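Local structure of esterase (Uncultured bacterium, 5EGN) at residues 206-211 and 232-237; 21-26 and 47-52. The protein probably hydrolyses N-acyl-homoserine lactones, the signals of bacterial quorum sensing, and is classed as a carboxylesterase. The protein carries 2 engineered substitutions. All coordinates share one frame; numbering follows the deposited sequence.

Contact 1. Residues 206-211 and 232-237; sequences TLVVAG and AELRVI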
ATOM      1  N   THR A 206     -26.657   0.157  -4.441  1.00 30.09           N
ATOM      2  CA  THR A 206     -25.471   0.019  -5.274  1.00 29.53           C
ATOM      3  C   THR A 206     -25.071   1.329  -5.943  1.00 29.09           C
ATOM      4  O   THR A 206     -25.875   1.957  -6.631  1.00 28.65           O
ATOM      5  CB  THR A 206     -25.679  -1.052  -6.362  1.00 28.63           C
ATOM      6  OG1 THR A 206     -25.916  -2.324  -5.747  1.00 29.73           O
ATOM      7  CG2 THR A 206     -24.457  -1.149  -7.257  1.00 28.24           C
ATOM      8  N   LEU A 207     -23.824   1.732  -5.728  1.00 27.87           N
ATOM      9  CA  LEU A 207     -23.255   2.883  -6.415  1.00 27.53           C
ATOM     10  C   LEU A 207     -22.193   2.419  -7.403  1.00 27.05           C
ATOM     11  O   LEU A 207     -21.119   1.970  -7.005  1.00 26.86           O
ATOM     12  CB  LEU A 207     -22.657   3.874  -5.414  1.00 27.25           C
ATOM     13  CG  LEU A 207     -21.921   5.081  -6.001  1.00 27.38           C
ATOM     14  CD1 LEU A 207     -22.828   5.869  -6.933  1.00 29.62           C
ATOM     15  CD2 LEU A 207     -21.385   5.974  -4.893  1.00 28.53           C
ATOM     16  N   VAL A 208     -22.499   2.519  -8.692  1.00 26.95           N
ATOM     17  CA  VAL A 208     -21.550   2.136  -9.729  1.00 25.94           C
ATOM     18  C   VAL A 208     -20.750   3.354 -10.173  1.00 26.31           C
ATOM     19  O   VAL A 208     -21.320   4.388 -10.516  1.00 26.24           O
ATOM     20  CB  VAL A 208     -22.256   1.506 -10.944  1.00 26.26           C
ATOM     21  CG1 VAL A 208     -21.235   1.025 -11.962  1.00 26.30           C
ATOM     22  CG2 VAL A 208     -23.141   0.355 -10.500  1.00 26.68           C
ATOM     23  N   VAL A 209     -19.427   3.231 -10.153  1.00 26.78           N
ATOM     24  CA  VAL A 209     -18.553   4.352 -10.479  1.00 25.91           C
ATOM     25  C   VAL A 209     -17.645   4.019 -11.657  1.00 25.49           C
ATOM     26  O   VAL A 209     -16.925   3.022 -11.637  1.00 24.71           O
ATOM     27  CB  VAL A 209     -17.691   4.758  -9.272  1.00 26.03           C
ATOM     28  CG1 VAL A 209     -16.898   6.015  -9.586  1.00 26.38           C
ATOM     29  CG2 VAL A 209     -18.568   4.968  -8.050  1.00 26.26           C
ATOM     30  N   ALA A 210     -17.684   4.867 -12.679  1.00 25.64           N
ATOM     31  CA  ALA A 210     -16.938   4.621 -13.905  1.00 25.79           C
ATOM     32  C   ALA A 210     -16.065   5.808 -14.293  1.00 26.64           C
ATOM     33  O   ALA A 210     -16.467   6.962 -14.145  1.00 25.79           O
ATOM     34  CB  ALA A 210     -17.892   4.291 -15.035  1.00 25.57           C
ATOM     35  N   GLY A 211     -14.868   5.515 -14.789  1.00 26.48           N
ATOM     36  CA  GLY A 211     -13.991   6.541 -15.319  1.00 26.78           C
ATOM     37  C   GLY A 211     -14.327   6.811 -16.771  1.00 28.26           C
ATOM     38  O   GLY A 211     -14.606   5.884 -17.530  1.00 32.73           O
ATOM     39  N   ALA A 232     -29.920   1.570  -8.618  1.00 29.96           N
ATOM     40  CA  ALA A 232     -28.487   1.825  -8.678  1.00 29.90           C
ATOM     41  C   ALA A 232     -28.194   3.214  -9.231  1.00 30.75           C
ATOM     42  O   ALA A 232     -28.904   3.712 -10.103  1.00 30.87           O
ATOM     43  CB  ALA A 232     -27.794   0.768  -9.522  1.00 29.26           C
ATOM     44  N   GLU A 233     -27.142   3.837  -8.711  1.00 30.96           N
ATOM     45  CA  GLU A 233     -26.693   5.126  -9.217  1.00 30.97           C
ATOM     46  C   GLU A 233     -25.367   4.970  -9.949  1.00 29.43           C
ATOM     47  O   GLU A 233     -24.503   4.199  -9.532  1.00 28.33           O
ATOM     48  CB  GLU A 233     -26.552   6.142  -8.081  1.00 33.97           C
ATOM     49  CG  GLU A 233     -26.163   7.536  -8.549  1.00 40.04           C
ATOM     50  CD  GLU A 233     -26.102   8.541  -7.417  1.00 46.75           C
ATOM     51  OE1 GLU A 233     -26.487   8.187  -6.284  1.00 40.81           O
ATOM     52  OE2 GLU A 233     -25.669   9.687  -7.663  1.00 41.20           O
ATOM     53  N   LEU A 234     -25.215   5.698 -11.049  1.00 29.69           N
ATOM     54  CA  LEU A 234     -23.965   5.691 -11.796  1.00 28.18           C
ATOM     55  C   LEU A 234     -23.302   7.060 -11.763  1.00 27.74           C
ATOM     56  O   LEU A 234     -23.955   8.084 -11.957  1.00 28.51           O
ATOM     57  CB  LEU A 234     -24.201   5.262 -13.244  1.00 26.89           C
ATOM     58  CG  LEU A 234     -22.961   5.260 -14.139  1.00 26.19           C
ATOM     59  CD1 LEU A 234     -21.953   4.217 -13.679  1.00 26.34           C
ATOM     60  CD2 LEU A 234     -23.351   5.028 -15.581  1.00 24.92           C
ATOM     61  N   ARG A 235     -22.000   7.067 -11.504  1.00 27.59           N
ATOM     62  CA  ARG A 235     -21.208   8.286 -11.563  1.00 27.52           C
ATOM     63  C   ARG A 235     -20.077   8.098 -12.565  1.00 25.93           C
ATOM     64  O   ARG A 235     -19.134   7.352 -12.312  1.00 26.12           O
ATOM     65  CB  ARG A 235     -20.646   8.647 -10.185  1.00 28.62           C
ATOM     66  CG  ARG A 235     -21.701   8.968  -9.132  1.00 32.00           C
ATOM     67  CD  ARG A 235     -21.859  10.469  -8.914  1.00 36.23           C
ATOM     68  NE  ARG A 235     -22.917  10.771  -7.953  1.00 40.52           N
ATOM     69  CZ  ARG A 235     -22.850  11.735  -7.039  1.00 42.43           C
ATOM     70  NH1 ARG A 235     -21.768  12.497  -6.956  1.00 45.01           N
ATOM     71  NH2 ARG A 235     -23.862  11.937  -6.206  1.00 42.67           N
ATOM     72  N   VAL A 236     -20.183   8.763 -13.710  1.00 25.53           N
ATOM     73  CA  VAL A 236     -19.119   8.736 -14.706  1.00 25.87           C
ATOM     74  C   VAL A 236     -18.095   9.816 -14.375  1.00 25.73           C
ATOM     75  O   VAL A 236     -18.404  11.004 -14.430  1.00 24.80           O
ATOM     76  CB  VAL A 236     -19.664   8.953 -16.125  1.00 25.69           C
ATOM     77  CG1 VAL A 236     -18.529   8.953 -17.129  1.00 26.59           C
ATOM     78  CG2 VAL A 236     -20.693   7.881 -16.471  1.00 25.64           C
ATOM     79  N   ILE A 237     -16.877   9.410 -14.030  1.00 26.48           N
ATOM     80  CA  ILE A 237     -15.900  10.361 -13.517  1.00 26.67           C
ATOM     81  C   ILE A 237     -14.996  10.928 -14.615  1.00 27.03           C
ATOM     82  O   ILE A 237     -14.335  10.171 -15.329  1.00 28.95           O
ATOM     83  CB  ILE A 237     -15.020   9.719 -12.426  1.00 27.13           C
ATOM     84  CG1 ILE A 237     -15.896   9.051 -11.371  1.00 26.94           C
ATOM     85  CG2 ILE A 237     -14.160  10.768 -11.769  1.00 27.69           C
ATOM     86  CD1 ILE A 237     -16.845  10.000 -10.671  1.00 26.76           C
TER
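V208 is gripped through both of its backbone polar atoms: its N donates to E233 O at 2.7 Å, and its O accepts from R235 N at 2.9 Å. T206 O and A210 continue the pattern toward E233, R235 and I237, the ladder of two parallel strands whose segment axes run 18° apart. Side chains pair by face. On one, V208 CG1, anti to its backbone N (chi1 -176°), is the branch that meets L234 CD1, 3.7 Å away. On the other, V209 CG1 meets I237 CG1 at 3.7 Å, while L207 lies alongside E233 and its CD1 sits 3.9 Å from E233 CB and 4.0 Å from R235 CG. Beyond this apolar layer R235, bent at chi2, forms a salt bridge with E233, NE (3.0 Å) and NH2 both donating to OE2 from the same face of the carboxylate. In alpha/beta hydrolases the loops after the last two strands of the sheet, the positions of 206-211 and 233-237, commonly carry the catalytic acid and the histidine. The two strands and helix 219-228 between them form a beta-alpha-beta unit; the helix packs on V208, A210 and L234, helix 249-257 and Y244 lie on the opposite face, and strand 110-116 continues the sheet beside 206-211.

Contact 2. Residues 21-26 and 47-52; sequences PIVFLH and HVIVID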
ATOM      1  N   PRO A  21     -18.598  -2.228   8.909  1.00 24.79           N
ATOM      2  CA  PRO A  21     -17.537  -2.860   8.116  1.00 24.99           C
ATOM      3  C   PRO A  21     -17.512  -2.425   6.653  1.00 24.64           C
ATOM      4  O   PRO A  21     -18.561  -2.333   6.014  1.00 25.22           O
ATOM      5  CB  PRO A  21     -17.864  -4.358   8.220  1.00 25.60           C
ATOM      6  CG  PRO A  21     -18.818  -4.479   9.372  1.00 25.77           C
ATOM      7  CD  PRO A  21     -19.596  -3.208   9.366  1.00 25.36           C
ATOM      8  N   ILE A  22     -16.315  -2.162   6.137  1.00 24.50           N
ATOM      9  CA  ILE A  22     -16.128  -1.879   4.717  1.00 24.50           C
ATOM     10  C   ILE A  22     -15.112  -2.848   4.122  1.00 23.26           C
ATOM     11  O   ILE A  22     -13.970  -2.907   4.572  1.00 22.82           O
ATOM     12  CB  ILE A  22     -15.646  -0.436   4.467  1.00 24.25           C
ATOM     13  CG1 ILE A  22     -16.618   0.578   5.072  1.00 24.72           C
ATOM     14  CG2 ILE A  22     -15.471  -0.186   2.974  1.00 23.74           C
ATOM     15  CD1 ILE A  22     -16.176   2.015   4.899  1.00 23.88           C
ATOM     16  N   VAL A  23     -15.521  -3.603   3.110  1.00 23.34           N
ATOM     17  CA  VAL A  23     -14.629  -4.590   2.515  1.00 22.93           C
ATOM     18  C   VAL A  23     -14.080  -4.140   1.161  1.00 22.66           C
ATOM     19  O   VAL A  23     -14.835  -3.921   0.213  1.00 22.51           O
ATOM     20  CB  VAL A  23     -15.332  -5.947   2.344  1.00 23.75           C
ATOM     21  CG1 VAL A  23     -14.408  -6.934   1.662  1.00 22.97           C
ATOM     22  CG2 VAL A  23     -15.775  -6.482   3.699  1.00 23.94           C
ATOM     23  N   PHE A  24     -12.758  -4.007   1.084  1.00 22.50           N
ATOM     24  CA  PHE A  24     -12.081  -3.618  -0.145  1.00 22.26           C
ATOM     25  C   PHE A  24     -11.535  -4.830  -0.904  1.00 22.22           C
ATOM     26  O   PHE A  24     -10.741  -5.645  -0.372  1.00 22.60           O
ATOM     27  CB  PHE A  24     -10.950  -2.627   0.148  1.00 21.83           C
ATOM     28  CG  PHE A  24     -11.414  -1.328   0.752  1.00 21.73           C
ATOM     29  CD1 PHE A  24     -11.419  -1.154   2.126  1.00 21.68           C
ATOM     30  CD2 PHE A  24     -11.842  -0.282  -0.053  1.00 21.58           C
ATOM     31  CE1 PHE A  24     -11.838   0.038   2.687  1.00 22.21           C
ATOM     32  CE2 PHE A  24     -12.261   0.913   0.503  1.00 22.02           C
ATOM     33  CZ  PHE A  24     -12.260   1.071   1.874  1.00 22.39           C
ATOM     34  N   LEU A  25     -11.993  -4.920  -2.151  1.00 22.70           N
ATOM     35  CA  LEU A  25     -11.677  -5.997  -3.074  1.00 23.51           C
ATOM     36  C   LEU A  25     -10.896  -5.445  -4.255  1.00 23.38           C
ATOM     37  O   LEU A  25     -11.455  -4.744  -5.101  1.00 23.72           O
ATOM     38  CB  LEU A  25     -12.961  -6.669  -3.558  1.00 25.66           C
ATOM     39  CG  LEU A  25     -13.897  -7.152  -2.455  1.00 23.94           C
ATOM     40  CD1 LEU A  25     -15.180  -7.743  -3.022  1.00 26.13           C
ATOM     41  CD2 LEU A  25     -13.159  -8.166  -1.610  1.00 23.71           C
ATOM     42  N   HIS A  26      -9.609  -5.769  -4.314  1.00 23.50           N
ATOM     43  CA  HIS A  26      -8.700  -5.206  -5.311  1.00 23.58           C
ATOM     44  C   HIS A  26      -8.977  -5.712  -6.730  1.00 23.88           C
ATOM     45  O   HIS A  26      -9.572  -6.774  -6.902  1.00 24.35           O
ATOM     46  CB  HIS A  26      -7.253  -5.521  -4.923  1.00 23.71           C
ATOM     47  CG  HIS A  26      -6.885  -6.962  -5.086  1.00 23.26           C
ATOM     48  ND1 HIS A  26      -6.520  -7.506  -6.299  1.00 22.76           N
ATOM     49  CD2 HIS A  26      -6.831  -7.974  -4.189  1.00 23.67           C
ATOM     50  CE1 HIS A  26      -6.256  -8.790  -6.142  1.00 23.97           C
ATOM     51  NE2 HIS A  26      -6.437  -9.100  -4.871  1.00 23.98           N
ATOM     52  N   HIS A  47     -14.811  -0.271  10.331  1.00 24.69           N
ATOM     53  CA  HIS A  47     -14.049  -1.510  10.404  1.00 24.81           C
ATOM     54  C   HIS A  47     -13.607  -1.899   8.997  1.00 24.41           C
ATOM     55  O   HIS A  47     -14.352  -2.549   8.260  1.00 24.12           O
ATOM     56  CB  HIS A  47     -14.890  -2.620  11.042  1.00 25.04           C
ATOM     57  CG  HIS A  47     -14.169  -3.923  11.187  1.00 25.18           C
ATOM     58  ND1 HIS A  47     -14.798  -5.076  11.611  1.00 24.84           N
ATOM     59  CD2 HIS A  47     -12.877  -4.263  10.969  1.00 25.05           C
ATOM     60  CE1 HIS A  47     -13.925  -6.065  11.646  1.00 24.83           C
ATOM     61  NE2 HIS A  47     -12.751  -5.599  11.259  1.00 25.36           N
ATOM     62  N   VAL A  48     -12.400  -1.492   8.619  1.00 24.04           N
ATOM     63  CA  VAL A  48     -11.911  -1.750   7.273  1.00 23.59           C
ATOM     64  C   VAL A  48     -11.270  -3.127   7.158  1.00 23.00           C
ATOM     65  O   VAL A  48     -10.477  -3.552   8.007  1.00 23.26           O
ATOM     66  CB  VAL A  48     -10.906  -0.668   6.806  1.00 23.22           C
ATOM     67  CG1 VAL A  48     -11.581   0.689   6.747  1.00 23.19           C
ATOM     68  CG2 VAL A  48      -9.686  -0.619   7.707  1.00 24.84           C
ATOM     69  N   ILE A  49     -11.655  -3.817   6.090  1.00 22.25           N
ATOM     70  CA  ILE A  49     -11.186  -5.154   5.769  1.00 22.89           C
ATOM     71  C   ILE A  49     -10.717  -5.159   4.327  1.00 22.30           C
ATOM     72  O   ILE A  49     -11.522  -4.989   3.427  1.00 21.65           O
ATOM     73  CB  ILE A  49     -12.303  -6.205   5.941  1.00 23.16           C
ATOM     74  CG1 ILE A  49     -12.902  -6.132   7.349  1.00 23.69           C
ATOM     75  CG2 ILE A  49     -11.791  -7.601   5.605  1.00 22.84           C
ATOM     76  CD1 ILE A  49     -14.374  -6.491   7.393  1.00 24.28           C
ATOM     77  N   VAL A  50      -9.424  -5.345   4.100  1.00 22.37           N
ATOM     78  CA  VAL A  50      -8.902  -5.330   2.736  1.00 22.97           C
ATOM     79  C   VAL A  50      -8.348  -6.706   2.383  1.00 22.91           C
ATOM     80  O   VAL A  50      -7.547  -7.270   3.141  1.00 23.38           O
ATOM     81  CB  VAL A  50      -7.821  -4.244   2.568  1.00 23.30           C
ATOM     82  CG1 VAL A  50      -6.863  -4.265   3.738  1.00 29.51           C
ATOM     83  CG2 VAL A  50      -7.083  -4.403   1.247  1.00 22.75           C
ATOM     84  N   ILE A  51      -8.780  -7.260   1.248  1.00 22.67           N
ATOM     85  CA  ILE A  51      -8.453  -8.660   0.966  1.00 22.66           C
ATOM     86  C   ILE A  51      -7.591  -8.890  -0.279  1.00 23.34           C
ATOM     87  O   ILE A  51      -7.785  -8.256  -1.319  1.00 23.01           O
ATOM     88  CB  ILE A  51      -9.746  -9.508   0.830  1.00 23.69           C
ATOM     89  CG1 ILE A  51     -10.517  -9.502   2.146  1.00 23.56           C
ATOM     90  CG2 ILE A  51      -9.429 -10.946   0.452  1.00 24.17           C
ATOM     91  CD1 ILE A  51     -11.832 -10.244   2.091  1.00 24.36           C
ATOM     92  N   ASP A  52      -6.624  -9.796  -0.140  1.00 24.03           N
ATOM     93  CA  ASP A  52      -5.901 -10.362  -1.271  1.00 24.47           C
ATOM     94  C   ASP A  52      -6.663 -11.562  -1.825  1.00 24.78           C
ATOM     95  O   ASP A  52      -6.840 -12.564  -1.130  1.00 26.51           O
ATOM     96  CB  ASP A  52      -4.493 -10.784  -0.851  1.00 25.24           C
ATOM     97  CG  ASP A  52      -3.526  -9.622  -0.789  1.00 24.80           C
ATOM     98  OD1 ASP A  52      -3.983  -8.461  -0.716  1.00 24.05           O
ATOM     99  OD2 ASP A  52      -2.304  -9.874  -0.815  1.00 25.18           O
TER
HETATM  100  O   HOH W   1      -8.548  -5.879  -1.609  1.00 22.43           O
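F24 O takes two donors, the N-H of I51 at 3.0 Å and a water that also donates to I51 O and accepts a weak bond from H26 N. The water lies where the strands diverge, since the CA spacing grows from 4.6 Å between F24 CA and V50 CA to 7.1 Å between H26 CA and D52 CA. Upstream, F24 N donates to I49 O at 2.8 Å, and I22 bonds H47 O and I49 N through its own N and O. These are neighbouring parallel strands of the alpha/beta hydrolase sheet, and the loop after 21-25 in relatives usually supplies part of the oxyanion hole. I49 CD1 touches both V23 CG2 (4.0 Å) and P21 CB (4.2 Å), on the face packed by helix 68-81. On the other face V48 CG1 meets the F24 ring at its edge, 4.1 Å from CE1. H26 has CG between its backbone N and carbonyl carbon (chi1 71°), which turns the ring's CD2 edge toward I51 O, near the ring plane. An alanine here would probably leave T30 OG1 without its ND1 partner, H53 without its stacking ring, and a gap beside I51 O. The CB of D52 points away from 21-26, and its carboxylate accepts from the backbone N-H groups of G32 (to OD1) and R58 (to OD2).

Both contacts belong to one mixed sheet; their centres lie 19 Å apart, and their nearest atoms stay about 11 Å from each other. Contact 2 is complete before the chain reaches contact 1. Across the sheet the order runs 47-51, 21-25, 87-92, 110-116, 206-211, 233-237, so two strands separate the pairs, and contact 1 includes 233-237, an outermost strand within this chain. Helix 219-228 joins the strands of contact 1, a mostly loop connection with the short helix 36-39 those of contact 2. Strand 87-92, hydrogen-bonded to 21-25, leads into a GxSxG sequence around S93, consistent with a nucleophile elbow. Thus 21-25 lies directly beside the strand that probably presents the nucleophile, whereas 110-116 separates 206-211 from it.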